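Local coordinates for lectin (Polyandrocarpa misakiensis, PDB 1BYF), which is a calcium-binding, homodimeric C-type lectin that binds galactose and has a role in the tunicate's defence against microorganisms, at residues 4-9 with 22-27; 51-56 with 114-119; 65-70 with 85-90; 93-98 with 106-111. All blocks are in the same frame, centred on the assembly; numbering follows the deposited sequence.

Overall arrangement
From the N terminus, strand 3-8 is followed by helix 14-22, and interaction 1 closes this first loop by bringing the turn after the helix back onto the strand. Interaction 2 closes a much longer loop, pairing strand 53-55 with strand 115-122 in the sheet that also takes in strand 3-8; L6 O with C119 N and D9 with R116 link it to interaction 1. Inside that loop lie, in series, interaction 3, between 65-70 and the calcium loop 85-90, and interaction 4, the hairpin of strands 96-100 and 105-109. These last two, whose centres are about 7 Å apart, share one calcium ion, while interaction 1 lies on the opposite side of the chain's centre, at the dimer interface.

Interaction 1. Residues 4-9 with 22-27; sequences EILFSD and QSRGMA
E4 OE2, on a residue whose backbone and CB meet M26, is hydrogen-bonded to Y20 OH of the second subunit and, by the symmetry of the dimer, probably also gripped by R24 NH1 there; R24 of this chain, which touches L6, makes the matching salt bridge to E4 of that subunit. Within the chain, 4-9 and 22-27 meet through carbon and sulfur, without a hydrogen bond between them. M26 carries the contact. Its chain runs extended to SD and then bends (chi3 72°), which lays CE against the strand backbone, 3.5 Å from E4 O and 4.0 Å from E4 CB. SD sits beside L6, 3.9 Å from L6 CB, and the two side chains cross at about a right angle. L6 has CG anti to its backbone N (chi1 168°); of its two methyls CD2 does the touching, meeting R24 CD at a tight 3.3 Å, again with the chains crossed. L6 thus meets the thioether with CB and the aliphatic part of the arginine with CD2. The turn presenting R24 and M26 is a Schellman motif ending the helix: G25, at positive phi, is the C-prime residue, with G25 N bonded to Q22 O (3.0 Å) and M26 N to C21 O. The contact packs the turn that follows helix 14-22 against strand 3-8, which pairs with strand 115-122 and, antiparallel, with a strand of the second subunit.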
# COMPACT_ATOMS: atom_id res chain seq x y z
N GLU A 4 1.56 6.81 -5.81
CA GLU A 4 2.22 6.45 -4.59
C GLU A 4 1.05 6.22 -3.60
O GLU A 4 0.22 7.12 -3.50
CB GLU A 4 3.13 7.50 -3.99
CG GLU A 4 4.55 7.54 -4.50
CD GLU A 4 5.32 8.71 -3.93
OE1 GLU A 4 4.80 9.38 -3.01
OE2 GLU A 4 6.45 9.02 -4.35
N ILE A 5 1.00 5.05 -3.01
CA ILE A 5 -0.09 4.75 -2.08
C ILE A 5 0.51 4.36 -0.73
O ILE A 5 1.36 3.48 -0.65
CB ILE A 5 -0.99 3.61 -2.59
CG1 ILE A 5 -1.58 3.96 -3.95
CG2 ILE A 5 -2.08 3.28 -1.58
CD1 ILE A 5 -2.53 5.15 -3.97
N LEU A 6 0.07 5.05 0.31
CA LEU A 6 0.57 4.78 1.66
C LEU A 6 -0.57 4.25 2.52
O LEU A 6 -1.63 4.86 2.55
CB LEU A 6 1.14 6.07 2.25
CG LEU A 6 1.45 6.09 3.75
CD1 LEU A 6 2.48 5.05 4.13
CD2 LEU A 6 1.97 7.47 4.17
N PHE A 7 -0.38 3.12 3.17
CA PHE A 7 -1.38 2.53 4.06
C PHE A 7 -0.81 2.63 5.48
O PHE A 7 0.37 2.28 5.65
CB PHE A 7 -1.64 1.06 3.77
CG PHE A 7 -2.24 0.73 2.43
CD1 PHE A 7 -1.43 0.50 1.33
CD2 PHE A 7 -3.61 0.61 2.29
CE1 PHE A 7 -1.99 0.18 0.11
CE2 PHE A 7 -4.17 0.28 1.07
CZ PHE A 7 -3.37 0.07 -0.02
N SER A 8 -1.59 3.07 6.44
CA SER A 8 -1.08 3.15 7.81
C SER A 8 -2.01 2.48 8.81
O SER A 8 -3.23 2.67 8.78
CB SER A 8 -0.81 4.60 8.22
OG SER A 8 -0.46 4.63 9.60
N ASP A 9 -1.42 1.68 9.69
CA ASP A 9 -2.16 0.99 10.73
C ASP A 9 -2.55 1.93 11.87
O ASP A 9 -3.30 1.56 12.76
CB ASP A 9 -1.34 -0.18 11.31
CG ASP A 9 -1.42 -1.38 10.38
OD1 ASP A 9 -2.54 -1.65 9.89
OD2 ASP A 9 -0.37 -2.01 10.16
N GLN A 22 -1.43 15.07 4.29
CA GLN A 22 -0.91 16.36 3.83
C GLN A 22 0.51 16.62 4.33
O GLN A 22 1.34 17.13 3.58
CB GLN A 22 -1.83 17.50 4.27
CG GLN A 22 -3.16 17.56 3.55
CD GLN A 22 -3.04 17.90 2.08
OE1 GLN A 22 -2.90 19.07 1.70
NE2 GLN A 22 -3.11 16.88 1.23
N SER A 23 0.78 16.28 5.58
CA SER A 23 2.09 16.49 6.17
C SER A 23 3.16 15.64 5.48
O SER A 23 4.35 15.89 5.62
CB SER A 23 2.06 16.13 7.66
OG SER A 23 1.80 14.74 7.81
N ARG A 24 2.72 14.63 4.75
CA ARG A 24 3.61 13.74 4.03
C ARG A 24 3.72 14.08 2.55
O ARG A 24 4.32 13.32 1.80
CB ARG A 24 3.11 12.30 4.17
CG ARG A 24 3.92 11.39 5.06
CD ARG A 24 3.02 10.27 5.58
NE ARG A 24 2.47 10.72 6.85
CZ ARG A 24 2.89 10.36 8.05
NH1 ARG A 24 3.85 9.47 8.22
NH2 ARG A 24 2.31 10.89 9.11
N GLY A 25 3.12 15.19 2.13
CA GLY A 25 3.13 15.57 0.73
C GLY A 25 2.15 14.75 -0.09
O GLY A 25 2.24 14.68 -1.31
N MET A 26 1.17 14.14 0.59
CA MET A 26 0.18 13.31 -0.09
C MET A 26 -1.23 13.78 0.25
O MET A 26 -1.37 14.80 0.92
CB MET A 26 0.36 11.85 0.34
CG MET A 26 1.81 11.37 0.38
SD MET A 26 1.92 9.63 0.84
CE MET A 26 1.31 8.86 -0.65
N ALA A 27 -2.24 13.05 -0.18
CA ALA A 27 -3.62 13.39 0.10
C ALA A 27 -4.41 12.13 0.46
O ALA A 27 -4.08 11.04 -0.01
CB ALA A 27 -4.28 14.05 -1.11

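Interaction 2. Residues 51-56 with 114-119; sequences HDYWVG and ARRVIC. With ZN (zinc ion), chain E.
Y53 and R116 form a parallel bridge, their CA atoms 4.4 Å apart, with R116 N bonded to D52 O and W54 N to R116 O (2.8 Å, nearly straight at 173°). The strand axes diverge by 45°, and beyond the bridge the buried W54 O and I118 N find no partner. On the face of Y53 and R116, the arginine crosses the tyrosine ring: R116 CB stands over one face, offset toward the rim, 3.7 Å from the centroid in a CH-pi contact, and I118 CG1 approaches Y53 CD2 to 3.4 Å. R116 stays extended from CG to NE, and its guanidinium lies flat on the H51 ring, centres 4.0 Å apart and planes at 9°. One water, in the guanidinium plane, joins R116 NH1 to D52 O, and NE makes a salt bridge with D9, so ring, water and carboxylate together fix its orientation. R115 instead lies across W54: its CD is 3.4 Å above the centre of the six-membered ring, and CZ, 5.0 Å from that centroid, adds a cation-pi component although the planes are steeply inclined. D52 OD2 binds a zinc ion at 1.9 Å, while OD1 accepts a hydrogen bond from S101 N. Strand 53-55 pairs in parallel with the strand whose C119 is disulfide-bonded to C21 of helix 14-22, and W54-V55-G56 probably corresponds to the WIGL motif of the C-type lectin fold.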
# COMPACT_ATOMS: atom_id res chain seq x y z
N HIS A 51 -9.95 -4.32 8.11
CA HIS A 51 -10.22 -3.21 9.02
C HIS A 51 -10.81 -2.02 8.26
O HIS A 51 -10.78 -1.99 7.04
CB HIS A 51 -8.96 -2.75 9.75
CG HIS A 51 -8.65 -3.53 10.99
ND1 HIS A 51 -9.47 -3.48 12.10
CD2 HIS A 51 -7.64 -4.39 11.29
CE1 HIS A 51 -8.96 -4.27 13.04
NE2 HIS A 51 -7.86 -4.82 12.57
N ASP A 52 -11.31 -1.05 9.02
CA ASP A 52 -11.87 0.17 8.44
C ASP A 52 -10.76 1.15 8.09
O ASP A 52 -9.81 1.32 8.87
CB ASP A 52 -12.79 0.87 9.44
CG ASP A 52 -14.00 0.06 9.86
OD1 ASP A 52 -14.44 -0.82 9.11
OD2 ASP A 52 -14.52 0.33 10.97
N TYR A 53 -10.92 1.84 6.97
CA TYR A 53 -9.97 2.84 6.52
C TYR A 53 -10.68 4.12 6.05
O TYR A 53 -11.68 4.01 5.35
CB TYR A 53 -9.20 2.35 5.28
CG TYR A 53 -8.17 1.30 5.61
CD1 TYR A 53 -8.54 -0.02 5.82
CD2 TYR A 53 -6.83 1.65 5.71
CE1 TYR A 53 -7.59 -0.98 6.12
CE2 TYR A 53 -5.87 0.70 6.02
CZ TYR A 53 -6.26 -0.61 6.22
OH TYR A 53 -5.31 -1.56 6.53
N TRP A 54 -10.10 5.27 6.34
CA TRP A 54 -10.68 6.51 5.83
C TRP A 54 -10.31 6.63 4.34
O TRP A 54 -9.26 6.14 3.93
CB TRP A 54 -10.12 7.73 6.53
CG TRP A 54 -10.64 7.99 7.90
CD1 TRP A 54 -9.94 8.05 9.06
CD2 TRP A 54 -12.02 8.24 8.24
NE1 TRP A 54 -10.79 8.32 10.11
CE2 TRP A 54 -12.07 8.44 9.63
CE3 TRP A 54 -13.20 8.31 7.50
CZ2 TRP A 54 -13.26 8.71 10.30
CZ3 TRP A 54 -14.39 8.58 8.17
CH2 TRP A 54 -14.41 8.77 9.56
N VAL A 55 -11.17 7.27 3.57
CA VAL A 55 -10.90 7.60 2.18
C VAL A 55 -11.22 9.10 2.06
O VAL A 55 -11.87 9.67 2.95
CB VAL A 55 -11.62 6.80 1.10
CG1 VAL A 55 -11.28 5.31 1.19
CG2 VAL A 55 -13.13 6.99 1.12
N GLY A 56 -10.75 9.74 1.01
CA GLY A 56 -10.92 11.17 0.84
C GLY A 56 -12.23 11.63 0.25
O GLY A 56 -12.22 12.26 -0.81
N ALA A 114 -12.15 6.67 15.07
CA ALA A 114 -10.78 6.34 14.72
C ALA A 114 -10.74 5.26 13.64
O ALA A 114 -11.36 4.20 13.78
CB ALA A 114 -10.04 5.82 15.94
N ARG A 115 -10.03 5.52 12.55
CA ARG A 115 -9.91 4.52 11.50
C ARG A 115 -8.51 4.64 10.88
O ARG A 115 -7.84 5.65 11.07
CB ARG A 115 -10.94 4.65 10.39
CG ARG A 115 -12.29 5.17 10.87
CD ARG A 115 -13.29 5.21 9.71
NE ARG A 115 -14.33 4.23 10.01
CZ ARG A 115 -15.37 4.43 10.81
NH1 ARG A 115 -15.59 5.59 11.40
NH2 ARG A 115 -16.21 3.43 10.99
N ARG A 116 -8.14 3.59 10.16
CA ARG A 116 -6.83 3.57 9.51
C ARG A 116 -6.82 4.58 8.37
O ARG A 116 -7.86 5.13 8.00
CB ARG A 116 -6.48 2.15 9.07
CG ARG A 116 -6.04 1.25 10.21
CD ARG A 116 -5.92 -0.20 9.76
NE ARG A 116 -5.20 -1.03 10.72
CZ ARG A 116 -5.62 -1.40 11.92
NH1 ARG A 116 -6.82 -1.04 12.38
NH2 ARG A 116 -4.84 -2.15 12.69
N VAL A 117 -5.64 4.83 7.83
CA VAL A 117 -5.47 5.85 6.80
C VAL A 117 -4.80 5.35 5.54
O VAL A 117 -3.87 4.55 5.57
CB VAL A 117 -4.63 7.01 7.39
CG1 VAL A 117 -4.51 8.16 6.40
CG2 VAL A 117 -5.25 7.51 8.70
N ILE A 118 -5.27 5.87 4.42
CA ILE A 118 -4.75 5.59 3.10
C ILE A 118 -4.49 6.93 2.40
O ILE A 118 -5.41 7.72 2.24
CB ILE A 118 -5.70 4.78 2.21
CG1 ILE A 118 -6.13 3.51 2.95
CG2 ILE A 118 -5.03 4.43 0.88
CD1 ILE A 118 -7.20 2.71 2.22
N CYS A 119 -3.23 7.14 2.01
CA CYS A 119 -2.87 8.36 1.31
C CYS A 119 -2.41 8.03 -0.11
O CYS A 119 -1.96 6.91 -0.38
CB CYS A 119 -1.72 9.10 1.99
SG CYS A 119 -1.90 9.32 3.77
ZN ZN E . -16.21 -0.34 11.53
O HOH W 1 -9.08 0.22 11.33

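Interaction 3. Residues 65-70 with 85-90; sequences YNFLWN and NEPSNP. With CA (calcium ion), chain C.
The Y65 ring carries P87 CG over the centre of one face, 4.1 Å from the centroid and almost on the ring normal, in a CH-pi contact; N89 O lies at the ring's edge, near its plane. The Y65 hydroxyl donates to that carbonyl, although the modelled OH to N89 O separation of 2.4 Å is very short and its exact value doubtful. F67 meets the same proline obliquely, its CE2 4.0 Å from P87 CB, the two side chains sliding past each other in opposite directions; P87 thus meets two aromatic rings. The peptide bond before P87 is cis, the hallmark of the calcium loop of C-type lectins, and E86-P87-S88 probably occupies the place of the EPN or QPD of relatives. E86 OE1, at 2.2 Å, and N89 OD1, at 2.5 Å, bind the calcium ion of the carbohydrate-binding site. OE1 is gripped twice, for S88 OG donates to it at 2.7 Å from above the carboxylate plane (40° out of it). With chi1 68°, S88 OG sits between its own backbone N and carbonyl carbon, turned to E86. D107 and D108 supply further ligands. The contact sets the loop between strands 68-69 and 96-100 against the chain leading into 68-69, while Y65, F67 and P87 all touch D108 of strand 105-109, and F67 also packs on V97 of strand 96-100.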
# COMPACT_ATOMS: atom_id res chain seq x y z
N TYR A 65 -26.46 13.97 0.59
CA TYR A 65 -25.73 12.93 -0.12
C TYR A 65 -25.04 13.52 -1.35
O TYR A 65 -24.97 12.89 -2.40
CB TYR A 65 -26.56 11.71 -0.45
CG TYR A 65 -27.06 10.90 0.72
CD1 TYR A 65 -26.47 10.97 1.98
CD2 TYR A 65 -28.12 10.02 0.56
CE1 TYR A 65 -26.93 10.21 3.03
CE2 TYR A 65 -28.59 9.25 1.61
CZ TYR A 65 -27.99 9.35 2.84
OH TYR A 65 -28.46 8.59 3.90
N ASN A 66 -24.50 14.72 -1.18
CA ASN A 66 -23.72 15.35 -2.24
C ASN A 66 -22.25 15.06 -1.91
O ASN A 66 -21.50 15.93 -1.50
CB ASN A 66 -23.98 16.85 -2.31
CG ASN A 66 -25.45 17.07 -2.68
OD1 ASN A 66 -25.85 16.64 -3.75
ND2 ASN A 66 -26.20 17.69 -1.77
N PHE A 67 -21.91 13.77 -1.98
CA PHE A 67 -20.55 13.36 -1.63
C PHE A 67 -19.51 13.86 -2.62
O PHE A 67 -19.69 13.71 -3.83
CB PHE A 67 -20.49 11.83 -1.50
CG PHE A 67 -21.17 11.40 -0.22
CD1 PHE A 67 -20.50 11.47 0.98
CD2 PHE A 67 -22.48 10.95 -0.24
CE1 PHE A 67 -21.12 11.10 2.16
CE2 PHE A 67 -23.11 10.57 0.94
CZ PHE A 67 -22.43 10.64 2.13
N LEU A 68 -18.41 14.41 -2.10
CA LEU A 68 -17.34 14.86 -2.97
C LEU A 68 -15.98 14.29 -2.54
O LEU A 68 -15.62 14.31 -1.37
CB LEU A 68 -17.20 16.38 -3.00
CG LEU A 68 -18.36 17.23 -3.52
CD1 LEU A 68 -17.99 18.70 -3.36
CD2 LEU A 68 -18.69 16.92 -4.97
N TRP A 69 -15.22 13.83 -3.52
CA TRP A 69 -13.85 13.38 -3.30
C TRP A 69 -13.06 14.65 -2.98
O TRP A 69 -13.53 15.72 -3.42
CB TRP A 69 -13.33 12.67 -4.54
CG TRP A 69 -13.91 11.33 -4.86
CD1 TRP A 69 -14.77 11.00 -5.87
CD2 TRP A 69 -13.67 10.11 -4.14
NE1 TRP A 69 -15.08 9.66 -5.83
CE2 TRP A 69 -14.41 9.09 -4.76
CE3 TRP A 69 -12.90 9.79 -3.02
CZ2 TRP A 69 -14.40 7.77 -4.32
CZ3 TRP A 69 -12.89 8.48 -2.57
CH2 TRP A 69 -13.63 7.49 -3.22
N ASN A 70 -11.98 14.61 -2.22
CA ASN A 70 -11.25 15.81 -1.86
C ASN A 70 -10.72 16.60 -3.06
O ASN A 70 -10.29 17.73 -2.84
CB ASN A 70 -9.99 15.55 -1.03
CG ASN A 70 -10.09 14.49 0.03
OD1 ASN A 70 -11.08 14.46 0.77
ND2 ASN A 70 -9.06 13.64 0.08
N ASN A 85 -26.68 -1.10 0.44
CA ASN A 85 -27.54 -0.28 1.27
C ASN A 85 -26.86 0.93 1.91
O ASN A 85 -27.30 1.41 2.96
CB ASN A 85 -28.21 -1.11 2.38
CG ASN A 85 -29.02 -2.26 1.82
OD1 ASN A 85 -28.92 -3.38 2.33
ND2 ASN A 85 -29.82 -2.00 0.79
N GLU A 86 -25.81 1.45 1.29
CA GLU A 86 -25.14 2.66 1.77
C GLU A 86 -25.02 3.55 0.53
O GLU A 86 -24.99 2.99 -0.57
CB GLU A 86 -23.77 2.38 2.37
CG GLU A 86 -23.75 1.43 3.55
CD GLU A 86 -24.46 1.93 4.79
OE1 GLU A 86 -24.55 3.15 5.03
OE2 GLU A 86 -24.92 1.08 5.58
N PRO A 87 -24.97 4.85 0.68
CA PRO A 87 -25.02 5.53 1.96
C PRO A 87 -26.40 5.50 2.61
O PRO A 87 -27.41 5.50 1.90
CB PRO A 87 -24.63 6.96 1.60
CG PRO A 87 -25.17 7.13 0.21
CD PRO A 87 -24.88 5.81 -0.45
N SER A 88 -26.45 5.53 3.94
CA SER A 88 -27.75 5.46 4.60
C SER A 88 -27.86 6.27 5.88
O SER A 88 -28.90 6.18 6.54
CB SER A 88 -27.99 3.98 4.96
OG SER A 88 -27.05 3.64 5.97
N ASN A 89 -26.82 7.01 6.26
CA ASN A 89 -26.88 7.80 7.49
C ASN A 89 -27.74 9.03 7.25
O ASN A 89 -27.98 9.43 6.11
CB ASN A 89 -25.48 8.16 7.98
CG ASN A 89 -24.73 6.99 8.58
OD1 ASN A 89 -24.69 5.90 8.03
ND2 ASN A 89 -24.12 7.22 9.74
N PRO A 90 -28.25 9.64 8.31
CA PRO A 90 -29.12 10.81 8.19
C PRO A 90 -28.47 11.90 7.35
O PRO A 90 -27.32 12.26 7.61
CB PRO A 90 -29.37 11.22 9.63
CG PRO A 90 -29.11 10.01 10.44
CD PRO A 90 -28.03 9.24 9.72
CA CA C . -23.48 4.31 6.55

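Interaction 4. Residues 93-98 with 106-111; sequences WQLCVQ and LDDVGC. With CA (calcium ion), chain C; ACT (acetate ion), chain F.
C96 and V109 exchange two backbone hydrogen bonds, C96 N to V109 O at 2.8 Å and the reverse, and Q98 and D107 do likewise, the D107 N bond being the more bent (134° at H); between them V97 and D108 form the non-hydrogen-bonded pair of this antiparallel hairpin. A water bridges Q94 O and C111 N. Covalently, C96 SG and C111 SG are joined at 2.0 Å with a chi3 of 100°, fastening the chain just beyond the strand. Among polar side chains, Q98 and D107 lie side by side, and Q98 NE2 donates to the anti lone pair of D107 OD2 at 2.9 Å; its second bond goes to an acetate, probably from the crystallisation liquor. That leaves D107 OD1 for the calcium ion, 2.2 Å away, so Q98 is a second-shell residue that helps to fix the carboxylate's rotation. D108 chelates the same ion through O and OD1, and OD1 also accepts a hydrogen bond from S88 N; chi1 of 58° puts CG between the backbone N and the carbonyl carbon. L106-D107-D108 probably stands where many C-type lectins have a WND motif; E86 and N89 complete the protein ligands. V97 CG1 packs on L106 CB (3.9 Å), and V109 CG1 makes van der Waals contact with Q98 NE2. Strand 96-100 lies between 105-109 and 53-55, with V97 backbone hydrogen-bonded to V55 and W54 packed on C96 and V109.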
# COMPACT_ATOMS: atom_id res chain seq x y z
N TRP A 93 -26.52 15.06 8.89
CA TRP A 93 -25.20 14.96 9.49
C TRP A 93 -24.06 15.35 8.55
O TRP A 93 -24.17 15.26 7.33
CB TRP A 93 -24.90 13.52 9.89
CG TRP A 93 -25.72 12.86 10.94
CD1 TRP A 93 -26.91 13.28 11.46
CD2 TRP A 93 -25.43 11.61 11.58
NE1 TRP A 93 -27.36 12.38 12.40
CE2 TRP A 93 -26.47 11.34 12.49
CE3 TRP A 93 -24.38 10.69 11.47
CZ2 TRP A 93 -26.49 10.21 13.28
CZ3 TRP A 93 -24.40 9.56 12.26
CH2 TRP A 93 -25.46 9.32 13.16
N GLN A 94 -22.94 15.68 9.18
CA GLN A 94 -21.71 15.90 8.42
C GLN A 94 -21.22 14.46 8.19
O GLN A 94 -21.02 13.76 9.19
CB GLN A 94 -20.69 16.71 9.18
CG GLN A 94 -21.06 18.17 9.40
CD GLN A 94 -20.06 18.90 10.27
OE1 GLN A 94 -19.10 18.33 10.78
NE2 GLN A 94 -20.28 20.20 10.45
N LEU A 95 -21.14 14.00 6.95
CA LEU A 95 -20.76 12.62 6.70
C LEU A 95 -19.44 12.47 5.96
O LEU A 95 -19.16 13.15 4.98
CB LEU A 95 -21.89 11.92 5.93
CG LEU A 95 -23.23 11.91 6.68
CD1 LEU A 95 -24.36 11.63 5.70
CD2 LEU A 95 -23.20 10.88 7.81
N CYS A 96 -18.65 11.53 6.47
CA CYS A 96 -17.34 11.20 5.93
C CYS A 96 -17.38 9.78 5.39
O CYS A 96 -18.26 9.01 5.78
CB CYS A 96 -16.28 11.35 7.03
SG CYS A 96 -16.06 13.10 7.41
N VAL A 97 -16.48 9.45 4.46
CA VAL A 97 -16.52 8.13 3.84
C VAL A 97 -15.32 7.28 4.23
O VAL A 97 -14.18 7.72 4.30
CB VAL A 97 -16.63 8.24 2.31
CG1 VAL A 97 -16.78 6.87 1.65
CG2 VAL A 97 -17.81 9.13 1.91
N GLN A 98 -15.63 6.01 4.49
CA GLN A 98 -14.62 5.03 4.84
C GLN A 98 -14.79 3.78 3.97
O GLN A 98 -15.81 3.57 3.32
CB GLN A 98 -14.78 4.54 6.29
CG GLN A 98 -16.16 3.89 6.49
CD GLN A 98 -16.22 2.95 7.67
OE1 GLN A 98 -15.20 2.66 8.31
NE2 GLN A 98 -17.40 2.44 7.98
N LEU A 106 -17.27 1.12 0.30
CA LEU A 106 -17.48 2.43 0.90
C LEU A 106 -18.74 2.53 1.76
O LEU A 106 -19.73 1.82 1.58
CB LEU A 106 -17.49 3.51 -0.19
CG LEU A 106 -16.25 3.61 -1.07
CD1 LEU A 106 -16.37 4.86 -1.94
CD2 LEU A 106 -14.96 3.67 -0.26
N ASP A 107 -18.66 3.44 2.72
CA ASP A 107 -19.76 3.65 3.66
C ASP A 107 -19.68 5.04 4.25
O ASP A 107 -18.58 5.55 4.45
CB ASP A 107 -19.70 2.57 4.74
CG ASP A 107 -20.63 2.86 5.91
OD1 ASP A 107 -21.82 3.13 5.63
OD2 ASP A 107 -20.16 2.84 7.06
N ASP A 108 -20.85 5.64 4.51
CA ASP A 108 -20.90 6.96 5.13
C ASP A 108 -20.99 6.81 6.65
O ASP A 108 -21.73 5.98 7.17
CB ASP A 108 -22.07 7.79 4.63
CG ASP A 108 -23.43 7.16 4.83
OD1 ASP A 108 -23.59 5.93 4.85
OD2 ASP A 108 -24.40 7.94 4.95
N VAL A 109 -20.20 7.60 7.36
CA VAL A 109 -20.15 7.58 8.81
C VAL A 109 -19.99 9.01 9.33
O VAL A 109 -19.72 9.91 8.54
CB VAL A 109 -18.94 6.77 9.32
CG1 VAL A 109 -19.12 5.29 9.07
CG2 VAL A 109 -17.65 7.26 8.67
N GLY A 110 -20.12 9.18 10.64
CA GLY A 110 -19.86 10.50 11.25
C GLY A 110 -18.34 10.70 11.09
O GLY A 110 -17.65 9.73 10.76
N CYS A 111 -17.80 11.89 11.35
CA CYS A 111 -16.37 12.06 11.11
C CYS A 111 -15.44 11.89 12.28
O CYS A 111 -14.22 12.02 12.09
CB CYS A 111 -16.22 13.42 10.41
SG CYS A 111 -17.32 13.47 8.95
CA CA C . -23.48 4.31 6.55
C ACT F . -18.70 0.75 11.21
O ACT F . -17.56 1.11 10.83
OXT ACT F . -18.84 0.01 12.21
CH3 ACT F . -19.90 1.59 10.77
O HOH W 2 -20.06 13.60 11.78